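Local coordinates for putative Glycosidase (Bacteroides thetaiotaomicron, PDB 3R67), which is a putative glycosidase of uncharacterised function, from a family whose members are built as five-bladed beta-propellers, at residues Val133-Gln138 with Ala144-Ala149; Lys199-Trp204 with Lys292-Leu297; Asn210-Thr213 with Asn219-Pro222; Glu221-Leu224 with Phe230-Val233. All blocks are in the same frame, centred on the assembly; numbering follows the deposited sequence.

Contact 1 (Val133-Gln138 with Ala144-Ala149); sequences VMLYTQ and ARLAVA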
loop_
_atom_site.group_PDB
_atom_site.type_symbol
_atom_site.label_atom_id
_atom_site.label_comp_id
_atom_site.label_asym_id
_atom_site.label_seq_id
_atom_site.Cartn_x
_atom_site.Cartn_y
_atom_site.Cartn_z
ATOM N N VAL A 133 -5.275 -9.255 7.356
ATOM C CA VAL A 133 -6.012 -8.020 7.499
ATOM C C VAL A 133 -5.623 -7.112 6.331
ATOM O O VAL A 133 -4.454 -6.728 6.175
ATOM C CB VAL A 133 -5.768 -7.366 8.890
ATOM C CG1 VAL A 133 -6.537 -6.044 9.034
ATOM C CG2 VAL A 133 -6.149 -8.325 10.006
HETATM N N MSE A 134 -6.611 -6.795 5.493
HETATM C CA MSE A 134 -6.395 -5.931 4.348
HETATM C C MSE A 134 -6.984 -4.562 4.575
HETATM O O MSE A 134 -8.136 -4.458 4.988
HETATM C CB MSE A 134 -7.018 -6.540 3.087
HETATM C CG MSE A 134 -6.874 -5.631 1.834
HETATM SE SE MSE A 134 -8.175 -6.030 0.438
HETATM C CE MSE A 134 -7.540 -7.650 -0.020
ATOM N N LEU A 135 -6.189 -3.523 4.300
ATOM C CA LEU A 135 -6.572 -2.113 4.348
ATOM C C LEU A 135 -6.544 -1.588 2.945
ATOM O O LEU A 135 -5.482 -1.645 2.309
ATOM C CB LEU A 135 -5.647 -1.319 5.282
ATOM C CG LEU A 135 -5.759 -1.649 6.758
ATOM C CD1 LEU A 135 -4.523 -1.294 7.451
ATOM C CD2 LEU A 135 -6.988 -1.020 7.397
ATOM N N TYR A 136 -7.695 -1.158 2.421
ATOM C CA TYR A 136 -7.768 -0.692 1.043
ATOM C C TYR A 136 -8.653 0.537 0.922
ATOM O O TYR A 136 -9.328 0.927 1.879
ATOM C CB TYR A 136 -8.330 -1.847 0.176
ATOM C CG TYR A 136 -9.780 -2.199 0.462
ATOM C CD1 TYR A 136 -10.121 -3.028 1.530
ATOM C CD2 TYR A 136 -10.804 -1.754 -0.374
ATOM C CE1 TYR A 136 -11.450 -3.339 1.811
ATOM C CE2 TYR A 136 -12.140 -2.079 -0.119
ATOM C CZ TYR A 136 -12.458 -2.875 0.975
ATOM O OH TYR A 136 -13.767 -3.224 1.239
ATOM N N THR A 137 -8.671 1.132 -0.265
ATOM C CA THR A 137 -9.524 2.286 -0.549
ATOM C C THR A 137 -10.780 1.878 -1.279
ATOM O O THR A 137 -10.706 1.200 -2.306
ATOM C CB THR A 137 -8.770 3.317 -1.405
ATOM O OG1 THR A 137 -7.488 3.567 -0.868
ATOM C CG2 THR A 137 -9.541 4.612 -1.594
ATOM N N GLN A 138 -11.912 2.337 -0.770
ATOM C CA GLN A 138 -13.248 2.253 -1.369
ATOM C C GLN A 138 -13.440 3.477 -2.221
ATOM O O GLN A 138 -13.247 4.575 -1.695
ATOM C CB GLN A 138 -14.338 2.140 -0.294
ATOM C CG GLN A 138 -14.277 0.864 0.510
ATOM C CD GLN A 138 -15.351 0.825 1.569
ATOM O OE1 GLN A 138 -15.562 1.783 2.330
ATOM N NE2 GLN A 138 -15.979 -0.329 1.714
ATOM N N ALA A 144 -13.332 8.784 -1.187
ATOM C CA ALA A 144 -12.353 7.731 -0.929
ATOM C C ALA A 144 -12.359 7.422 0.549
ATOM O O ALA A 144 -12.203 8.326 1.362
ATOM C CB ALA A 144 -10.951 8.151 -1.405
ATOM N N ARG A 145 -12.570 6.168 0.905
ATOM C CA ARG A 145 -12.592 5.738 2.303
ATOM C C ARG A 145 -11.681 4.533 2.523
ATOM O O ARG A 145 -11.737 3.568 1.761
ATOM C CB ARG A 145 -14.031 5.379 2.759
ATOM C CG ARG A 145 -15.039 6.511 2.776
ATOM C CD ARG A 145 -16.432 6.008 3.134
ATOM N NE ARG A 145 -17.394 7.101 3.289
ATOM C CZ ARG A 145 -18.145 7.598 2.306
ATOM N NH1 ARG A 145 -18.048 7.108 1.069
ATOM N NH2 ARG A 145 -18.986 8.596 2.548
ATOM N N LEU A 146 -10.861 4.587 3.579
ATOM C CA LEU A 146 -10.030 3.469 4.021
ATOM C C LEU A 146 -10.933 2.411 4.666
ATOM O O LEU A 146 -11.615 2.713 5.642
ATOM C CB LEU A 146 -8.942 3.974 4.999
ATOM C CG LEU A 146 -8.014 2.954 5.640
ATOM C CD1 LEU A 146 -7.148 2.255 4.587
ATOM C CD2 LEU A 146 -7.149 3.640 6.705
ATOM N N ALA A 147 -10.972 1.204 4.109
ATOM C CA ALA A 147 -11.829 0.131 4.622
ATOM C C ALA A 147 -11.011 -1.111 5.044
ATOM O O ALA A 147 -9.859 -1.258 4.666
ATOM C CB ALA A 147 -12.849 -0.270 3.561
ATOM N N VAL A 148 -11.651 -2.020 5.784
ATOM C CA VAL A 148 -11.043 -3.251 6.263
ATOM C C VAL A 148 -11.778 -4.466 5.685
ATOM O O VAL A 148 -13.016 -4.480 5.561
ATOM C CB VAL A 148 -11.021 -3.322 7.823
ATOM C CG1 VAL A 148 -10.262 -4.562 8.306
ATOM C CG2 VAL A 148 -10.398 -2.065 8.430
ATOM N N ALA A 149 -10.985 -5.487 5.335
ATOM C CA ALA A 149 -11.432 -6.794 4.895
ATOM C C ALA A 149 -10.517 -7.847 5.509
ATOM O O ALA A 149 -9.332 -7.577 5.668
ATOM C CB ALA A 149 -11.458 -6.876 3.375
HETATM O O HOH W 1 -14.774 -3.149 3.786
#
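A147 has its methyl group covered by two side chains of the strand 133-138, the ring of Y136 and the amide end of Q138. CB of A147 lies over one face of the Y136 ring, 4.0 Å from the ring centroid and 25° off the normal, a CH-pi contact displaced toward the rim. The ring is brought there because Y136 CG stands between its own backbone N and carbonyl carbon (chi1 67°), and this also places CE1 3.9 Å from A149 CB. Q138 lays CG and the carboxamide alongside the same methyl, with CD 3.4 Å from A147 CB. The two strands form an antiparallel hairpin and are the inner pair of a four-stranded sheet, as expected of one blade of a beta-propeller. Three hydrogen-bonded pairs, M134 with A149, Y136 with A147 and Q138 with R145, each exchange two backbone bonds; Q138 N to R145 O is 2.8 Å and almost straight at 178°. Between them, L135 and V148 make a non-hydrogen-bonded pair on the opposite face of the sheet. A water gives one hydrogen bond to Y136 OH (2.7 Å) and another to V148 O (2.8 Å), while E114 also binds the hydroxyl. Q138 NE2 is taken up by Q110 and E114, whereas OE1 is buried with no polar partner.

Contact 2 (Lys199-Trp204 with Lys292-Leu297); sequences KYWMYW and KDPTKL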
loop_
_atom_site.group_PDB
_atom_site.type_symbol
_atom_site.label_atom_id
_atom_site.label_comp_id
_atom_site.label_asym_id
_atom_site.label_seq_id
_atom_site.Cartn_x
_atom_site.Cartn_y
_atom_site.Cartn_z
ATOM N N LYS A 199 -2.630 -2.541 22.337
ATOM C CA LYS A 199 -3.308 -2.061 21.127
ATOM C C LYS A 199 -2.581 -2.446 19.844
ATOM O O LYS A 199 -1.379 -2.739 19.854
ATOM C CB LYS A 199 -3.404 -0.514 21.155
ATOM C CG LYS A 199 -4.207 0.123 22.268
ATOM C CD LYS A 199 -3.963 1.639 22.217
ATOM C CE LYS A 199 -4.658 2.438 23.292
ATOM N NZ LYS A 199 -4.159 2.113 24.655
ATOM N N TYR A 200 -3.305 -2.376 18.726
ATOM C CA TYR A 200 -2.793 -2.497 17.375
ATOM C C TYR A 200 -2.585 -1.090 16.874
ATOM O O TYR A 200 -3.302 -0.186 17.312
ATOM C CB TYR A 200 -3.717 -3.323 16.490
ATOM C CG TYR A 200 -3.932 -4.725 16.998
ATOM C CD1 TYR A 200 -2.906 -5.666 16.958
ATOM C CD2 TYR A 200 -5.186 -5.145 17.432
ATOM C CE1 TYR A 200 -3.107 -6.973 17.384
ATOM C CE2 TYR A 200 -5.398 -6.452 17.865
ATOM C CZ TYR A 200 -4.352 -7.362 17.840
ATOM O OH TYR A 200 -4.539 -8.656 18.254
ATOM N N TRP A 201 -1.586 -0.875 16.018
ATOM C CA TRP A 201 -1.219 0.466 15.551
ATOM C C TRP A 201 -1.091 0.546 14.046
ATOM O O TRP A 201 -0.660 -0.419 13.408
ATOM C CB TRP A 201 0.137 0.855 16.181
ATOM C CG TRP A 201 0.109 0.972 17.681
ATOM C CD1 TRP A 201 0.112 -0.052 18.583
ATOM C CD2 TRP A 201 0.111 2.180 18.447
ATOM N NE1 TRP A 201 0.049 0.445 19.863
ATOM C CE2 TRP A 201 0.047 1.812 19.811
ATOM C CE3 TRP A 201 0.148 3.548 18.114
ATOM C CZ2 TRP A 201 0.038 2.759 20.844
ATOM C CZ3 TRP A 201 0.125 4.487 19.139
ATOM C CH2 TRP A 201 0.061 4.090 20.483
HETATM N N MSE A 202 -1.421 1.719 13.476
HETATM C CA MSE A 202 -1.207 1.941 12.040
HETATM C C MSE A 202 -0.870 3.382 11.711
HETATM O O MSE A 202 -1.398 4.308 12.318
HETATM C CB MSE A 202 -2.415 1.541 11.175
HETATM C CG MSE A 202 -3.638 2.444 11.325
HETATM SE SE MSE A 202 -5.045 2.015 10.047
HETATM C CE MSE A 202 -4.804 0.328 10.121
ATOM N N TYR A 203 -0.050 3.552 10.677
ATOM C CA TYR A 203 0.236 4.824 10.032
ATOM C C TYR A 203 -0.673 4.895 8.849
ATOM O O TYR A 203 -0.820 3.880 8.163
ATOM C CB TYR A 203 1.720 4.957 9.652
ATOM C CG TYR A 203 2.652 4.831 10.829
ATOM C CD1 TYR A 203 2.963 5.936 11.619
ATOM C CD2 TYR A 203 3.218 3.603 11.167
ATOM C CE1 TYR A 203 3.790 5.818 12.731
ATOM C CE2 TYR A 203 4.063 3.480 12.269
ATOM C CZ TYR A 203 4.336 4.588 13.050
ATOM O OH TYR A 203 5.149 4.469 14.142
ATOM N N TRP A 204 -1.349 6.016 8.630
ATOM C CA TRP A 204 -2.207 6.104 7.463
ATOM C C TRP A 204 -2.197 7.538 6.949
ATOM O O TRP A 204 -1.969 8.472 7.715
ATOM C CB TRP A 204 -3.651 5.614 7.778
ATOM C CG TRP A 204 -4.415 6.563 8.647
ATOM C CD1 TRP A 204 -4.386 6.642 10.011
ATOM C CD2 TRP A 204 -5.259 7.625 8.199
ATOM N NE1 TRP A 204 -5.161 7.697 10.440
ATOM C CE2 TRP A 204 -5.690 8.333 9.345
ATOM C CE3 TRP A 204 -5.675 8.070 6.930
ATOM C CZ2 TRP A 204 -6.548 9.430 9.262
ATOM C CZ3 TRP A 204 -6.488 9.188 6.850
ATOM C CH2 TRP A 204 -6.919 9.851 8.006
ATOM N N LYS A 292 8.355 2.191 21.601
ATOM C CA LYS A 292 7.422 2.242 22.743
ATOM C C LYS A 292 6.301 3.281 22.518
ATOM O O LYS A 292 5.211 3.141 23.094
ATOM C CB LYS A 292 8.166 2.550 24.054
ATOM C CG LYS A 292 9.004 1.375 24.533
ATOM C CD LYS A 292 9.735 1.707 25.837
ATOM C CE LYS A 292 10.145 0.496 26.632
ATOM N NZ LYS A 292 8.978 -0.135 27.308
ATOM N N ASP A 293 6.578 4.313 21.687
ATOM C CA ASP A 293 5.631 5.367 21.311
ATOM C C ASP A 293 5.669 5.525 19.783
ATOM O O ASP A 293 6.442 6.333 19.261
ATOM C CB ASP A 293 5.924 6.685 22.042
ATOM C CG ASP A 293 4.958 7.823 21.742
ATOM O OD1 ASP A 293 3.991 7.601 20.980
ATOM O OD2 ASP A 293 5.146 8.930 22.308
ATOM N N PRO A 294 4.812 4.768 19.048
ATOM C CA PRO A 294 4.835 4.832 17.571
ATOM C C PRO A 294 4.518 6.231 16.998
ATOM O O PRO A 294 4.709 6.414 15.802
ATOM C CB PRO A 294 3.736 3.827 17.174
ATOM C CG PRO A 294 3.691 2.853 18.309
ATOM C CD PRO A 294 3.859 3.734 19.514
ATOM N N THR A 295 4.087 7.213 17.818
ATOM C CA THR A 295 3.817 8.577 17.321
ATOM C C THR A 295 5.084 9.449 17.393
ATOM O O THR A 295 5.092 10.566 16.865
ATOM C CB THR A 295 2.668 9.261 18.102
ATOM O OG1 THR A 295 3.111 9.604 19.413
ATOM C CG2 THR A 295 1.380 8.425 18.143
ATOM N N LYS A 296 6.145 8.950 18.046
ATOM C CA LYS A 296 7.368 9.715 18.250
ATOM C C LYS A 296 8.409 9.448 17.137
ATOM O O LYS A 296 9.051 8.395 17.114
ATOM C CB LYS A 296 7.954 9.370 19.624
ATOM C CG LYS A 296 9.116 10.254 20.052
ATOM C CD LYS A 296 9.593 9.827 21.436
ATOM C CE LYS A 296 10.751 10.645 21.883
ATOM N N LEU A 297 8.611 10.450 16.261
ATOM C CA LEU A 297 9.562 10.388 15.153
ATOM C C LEU A 297 10.984 10.573 15.660
ATOM O O LEU A 297 11.262 11.531 16.396
ATOM C CB LEU A 297 9.212 11.467 14.106
ATOM C CG LEU A 297 10.033 11.512 12.803
ATOM C CD1 LEU A 297 9.801 10.268 11.939
ATOM C CD2 LEU A 297 9.651 12.706 11.996
#
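The side chain of P294 crosses that of W201 at about a right angle, its ring tilted over the indole so that CB, CG and CD lie above one face. Its CG stands 3.8 Å from the centroid of the six-membered ring of W201 and 20° off the normal, the geometry of a CH-pi contact; CD reaches onward to W201 CZ3, also at 3.8 Å. T295 comes to the indole differently, with CG2 near the ring plane at its edge, 4.3 Å from CZ3. Y203, two residues along the strand, also crosses P294 at about a right angle, and its hydroxyl donates to the carbonyl: OH to P294 O is 2.6 Å. That oxygen is used on a lone pair in the carbonyl plane, with a C=O...donor angle of 123°. P294 is therefore held by its ring on W201 and by its carbonyl on Y203. The indole itself is fixed by NE1 bonding to I196 O, and F289 stacks on the Y203 ring. D293 OD1 accepts from T295 OG1 at 2.7 Å and from T295 N at 3.2 Å, both from the same face of the carboxylate. The latter bond makes an Asx turn, superposed on a type I beta turn from D293 to K296 in the connection between strands 282-289 and 297-300.

Contact 3 (Asn210-Thr213 with Asn219-Pro222); sequences NVAT and NWEP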
loop_
_atom_site.group_PDB
_atom_site.type_symbol
_atom_site.label_atom_id
_atom_site.label_comp_id
_atom_site.label_asym_id
_atom_site.label_seq_id
_atom_site.Cartn_x
_atom_site.Cartn_y
_atom_site.Cartn_z
ATOM N N ASN A 210 -1.085 10.188 9.856
ATOM C CA ASN A 210 -1.732 10.131 11.162
ATOM C C ASN A 210 -1.469 8.745 11.744
ATOM O O ASN A 210 -1.099 7.835 11.005
ATOM C CB ASN A 210 -3.248 10.456 11.050
ATOM C CG ASN A 210 -4.049 10.312 12.335
ATOM O OD1 ASN A 210 -4.898 9.438 12.463
ATOM N ND2 ASN A 210 -3.731 11.086 13.347
ATOM N N VAL A 211 -1.628 8.585 13.060
ATOM C CA VAL A 211 -1.481 7.291 13.723
ATOM C C VAL A 211 -2.842 6.921 14.289
ATOM O O VAL A 211 -3.493 7.747 14.929
ATOM C CB VAL A 211 -0.359 7.262 14.799
ATOM C CG1 VAL A 211 -0.326 5.920 15.539
ATOM C CG2 VAL A 211 1.006 7.580 14.188
ATOM N N ALA A 212 -3.301 5.703 13.990
ATOM C CA ALA A 212 -4.568 5.185 14.499
ATOM C C ALA A 212 -4.316 3.922 15.300
ATOM O O ALA A 212 -3.322 3.231 15.048
ATOM C CB ALA A 212 -5.536 4.920 13.355
ATOM N N THR A 213 -5.201 3.623 16.276
ATOM C CA THR A 213 -5.072 2.418 17.098
ATOM C C THR A 213 -6.376 1.604 17.048
ATOM O O THR A 213 -7.443 2.131 16.717
ATOM C CB THR A 213 -4.684 2.750 18.551
ATOM O OG1 THR A 213 -5.751 3.414 19.227
ATOM C CG2 THR A 213 -3.397 3.556 18.656
ATOM N N ASN A 219 -12.078 -1.930 13.777
ATOM C CA ASN A 219 -12.464 -0.581 14.174
ATOM C C ASN A 219 -11.242 0.167 14.637
ATOM O O ASN A 219 -10.649 -0.187 15.659
ATOM C CB ASN A 219 -13.531 -0.643 15.260
ATOM C CG ASN A 219 -14.776 -1.358 14.798
ATOM O OD1 ASN A 219 -15.542 -0.868 13.959
ATOM N ND2 ASN A 219 -15.002 -2.545 15.329
ATOM N N TRP A 220 -10.837 1.174 13.849
ATOM C CA TRP A 220 -9.646 1.974 14.082
ATOM C C TRP A 220 -10.030 3.364 14.536
ATOM O O TRP A 220 -11.009 3.929 14.061
ATOM C CB TRP A 220 -8.780 2.024 12.812
ATOM C CG TRP A 220 -8.199 0.684 12.476
ATOM C CD1 TRP A 220 -8.798 -0.321 11.767
ATOM C CD2 TRP A 220 -6.931 0.171 12.902
ATOM N NE1 TRP A 220 -7.970 -1.415 11.703
ATOM C CE2 TRP A 220 -6.825 -1.149 12.412
ATOM C CE3 TRP A 220 -5.858 0.711 13.631
ATOM C CZ2 TRP A 220 -5.687 -1.933 12.617
ATOM C CZ3 TRP A 220 -4.741 -0.076 13.853
ATOM C CH2 TRP A 220 -4.660 -1.378 13.348
ATOM N N GLU A 221 -9.242 3.912 15.461
ATOM C CA GLU A 221 -9.480 5.217 16.048
ATOM C C GLU A 221 -8.303 6.188 15.754
ATOM O O GLU A 221 -7.241 6.043 16.367
ATOM C CB GLU A 221 -9.691 5.054 17.563
ATOM C CG GLU A 221 -10.038 6.340 18.278
ATOM C CD GLU A 221 -10.102 6.194 19.781
ATOM O OE1 GLU A 221 -9.028 6.162 20.421
ATOM O OE2 GLU A 221 -11.227 6.133 20.323
ATOM N N PRO A 222 -8.483 7.186 14.844
ATOM C CA PRO A 222 -7.403 8.158 14.583
ATOM C C PRO A 222 -7.026 8.950 15.831
ATOM O O PRO A 222 -7.912 9.378 16.584
ATOM C CB PRO A 222 -8.009 9.091 13.521
ATOM C CG PRO A 222 -9.123 8.306 12.902
ATOM C CD PRO A 222 -9.680 7.487 14.027
HETATM O O HOH W 2 -6.619 6.404 18.912
#
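T213 and E221 form the hydrogen-bonded pair of a short antiparallel hairpin, in which strand 210-214 turns back into the short strand 221-222 at one end of a mixed sheet. The two backbone bonds of the pair are unequal. E221 N donates to T213 O at 2.8 Å in the carbonyl plane, whereas T213 N meets E221 O at 3.2 Å from 45° above the plane. A water bridges the two residues at this end: it receives a bond from T213 OG1 and donates to E221 O (2.6 Å) and to E221 OE1 (2.9 Å). T213 OG1 is turned toward it by a chi1 of 69°, and the extended E221 chain brings its carboxylate to the same site. A212 and P222 make the adjoining non-hydrogen-bonded pair, with CA atoms only 4.1 Å apart. W220 reaches back along the backbone of strand 210-214, presenting the edge of its indole with CZ3 3.8 Å from A212 O. At the other end, N210 OD1 lies 3.3 Å from P222 CB, a plain packing contact, since the polar partner of this oxygen is W204 NE1. Strand 199-204 flanks strand 210-214 on its other side, M202 packs on the W220 indole, and helix 167-170 covers P222, with A167 against its ring and Y168 OH bonded to its carbonyl oxygen.

Contact 4 (Glu221-Leu224 with Phe230-Val233); sequences EPML and FLKV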
loop_
_atom_site.group_PDB
_atom_site.type_symbol
_atom_site.label_atom_id
_atom_site.label_comp_id
_atom_site.label_asym_id
_atom_site.label_seq_id
_atom_site.Cartn_x
_atom_site.Cartn_y
_atom_site.Cartn_z
ATOM N N GLU A 221 -9.242 3.912 15.461
ATOM C CA GLU A 221 -9.480 5.217 16.048
ATOM C C GLU A 221 -8.303 6.188 15.754
ATOM O O GLU A 221 -7.241 6.043 16.367
ATOM C CB GLU A 221 -9.691 5.054 17.563
ATOM C CG GLU A 221 -10.038 6.340 18.278
ATOM C CD GLU A 221 -10.102 6.194 19.781
ATOM O OE1 GLU A 221 -9.028 6.162 20.421
ATOM O OE2 GLU A 221 -11.227 6.133 20.323
ATOM N N PRO A 222 -8.483 7.186 14.844
ATOM C CA PRO A 222 -7.403 8.158 14.583
ATOM C C PRO A 222 -7.026 8.950 15.831
ATOM O O PRO A 222 -7.912 9.378 16.584
ATOM C CB PRO A 222 -8.009 9.091 13.521
ATOM C CG PRO A 222 -9.123 8.306 12.902
ATOM C CD PRO A 222 -9.680 7.487 14.027
HETATM N N MSE A 223 -5.716 9.139 16.069
HETATM C CA MSE A 223 -5.270 9.891 17.248
HETATM C C MSE A 223 -5.400 11.369 16.977
HETATM O O MSE A 223 -5.056 11.830 15.887
HETATM C CB MSE A 223 -3.843 9.522 17.642
HETATM C CG MSE A 223 -3.746 8.082 18.163
HETATM SE SE MSE A 223 -1.977 7.589 18.714
HETATM C CE MSE A 223 -1.801 8.820 20.217
ATOM N N LEU A 224 -5.953 12.106 17.963
ATOM C CA LEU A 224 -6.238 13.526 17.835
ATOM C C LEU A 224 -5.383 14.366 18.771
ATOM O O LEU A 224 -4.956 13.877 19.816
ATOM C CB LEU A 224 -7.727 13.796 18.132
ATOM C CG LEU A 224 -8.788 12.983 17.363
ATOM C CD1 LEU A 224 -10.185 13.360 17.820
ATOM C CD2 LEU A 224 -8.689 13.174 15.846
ATOM N N PHE A 230 -6.572 15.815 13.655
ATOM C CA PHE A 230 -5.656 14.686 13.525
ATOM C C PHE A 230 -4.248 15.005 13.968
ATOM O O PHE A 230 -3.722 16.077 13.655
ATOM C CB PHE A 230 -5.551 14.162 12.083
ATOM C CG PHE A 230 -6.785 13.581 11.459
ATOM C CD1 PHE A 230 -7.432 12.496 12.042
ATOM C CD2 PHE A 230 -7.211 14.007 10.208
ATOM C CE1 PHE A 230 -8.559 11.936 11.449
ATOM C CE2 PHE A 230 -8.306 13.416 9.594
ATOM C CZ PHE A 230 -8.976 12.382 10.218
ATOM N N LEU A 231 -3.631 14.050 14.655
ATOM C CA LEU A 231 -2.224 14.120 15.006
ATOM C C LEU A 231 -1.418 13.854 13.730
ATOM O O LEU A 231 -1.663 12.844 13.059
ATOM C CB LEU A 231 -1.919 13.113 16.124
ATOM C CG LEU A 231 -0.500 13.068 16.643
ATOM C CD1 LEU A 231 -0.153 14.343 17.403
ATOM C CD2 LEU A 231 -0.316 11.877 17.558
ATOM N N LYS A 232 -0.554 14.789 13.335
ATOM C CA LYS A 232 0.254 14.670 12.122
ATOM C C LYS A 232 1.707 14.349 12.512
ATOM O O LYS A 232 2.433 15.230 12.974
ATOM C CB LYS A 232 0.151 15.963 11.298
ATOM C CG LYS A 232 -1.258 16.297 10.841
ATOM C CD LYS A 232 -1.277 17.583 10.038
ATOM C CE LYS A 232 -2.647 17.890 9.486
ATOM N NZ LYS A 232 -2.620 19.116 8.644
ATOM N N VAL A 233 2.119 13.091 12.378
ATOM C CA VAL A 233 3.453 12.676 12.817
ATOM C C VAL A 233 4.482 12.891 11.680
ATOM O O VAL A 233 5.678 12.989 11.950
ATOM C CB VAL A 233 3.480 11.215 13.334
ATOM C CG1 VAL A 233 2.587 11.073 14.556
ATOM C CG2 VAL A 233 3.102 10.188 12.259
#
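F230 lies beside P222, the two side chains pointing the same way, and takes the proline at the rim of its phenyl group: P222 CB is near the ring plane, 3.6 Å from CE1. L224 adds a second apolar contact from an oblique direction, its CD2 4.1 Å from F230 CD1. With CG opposite its own carbonyl carbon (chi1 -53°), the leucine side chain swings back toward F230 although its CB starts away from it. Farther out, M223 CB meets L231 CD2 at 4.2 Å, a looser apolar touch, and L231 CB packs on the carbonyl of M223 with 3.4 Å to O. That carbonyl is the polar edge of the contact. L231 N donates to M223 O over 2.9 Å with an N-H...O angle of 167°, the donor tilted 24° from the carbonyl plane. Around this bond the chains form a single bridge, L224 opposite F230, and no continuing ladder. N210 ND2 donates both to M223 O and to L231 O, tying the two chain segments to strand 210-214, to which M223 is also bonded through the backbone of V211. F172 stacks on F230, and W204 of strand 199-204 meets it edge-to-face, while Y168 of helix 167-170 packs against L224.

Overall arrangement
Contacts 3 and 4 share E221 and P222, with centres 7 Å apart. Both are nested within the loop closed by contact 2, whose centre lies 9 Å from that of contact 3 and 10 Å from that of contact 4. A212 N and M202 O (2.9 Å, a probable hydrogen bond) join contacts 2 and 3; T295 CG2 and M223 SE (3.5 Å) link contacts 2 and 4. Contact 1, in a separate four-stranded sheet, has its centre 13 Å from that of contact 3 and 19 Å from that of contact 2, touching them through V148 CG2 with W220 CD1 (4.1 Å) and L146 CD2 with W204 CB (4.2 Å). A 1,2-ethanediol, probably from crystallisation, lies about 4 Å from the A144 side chain.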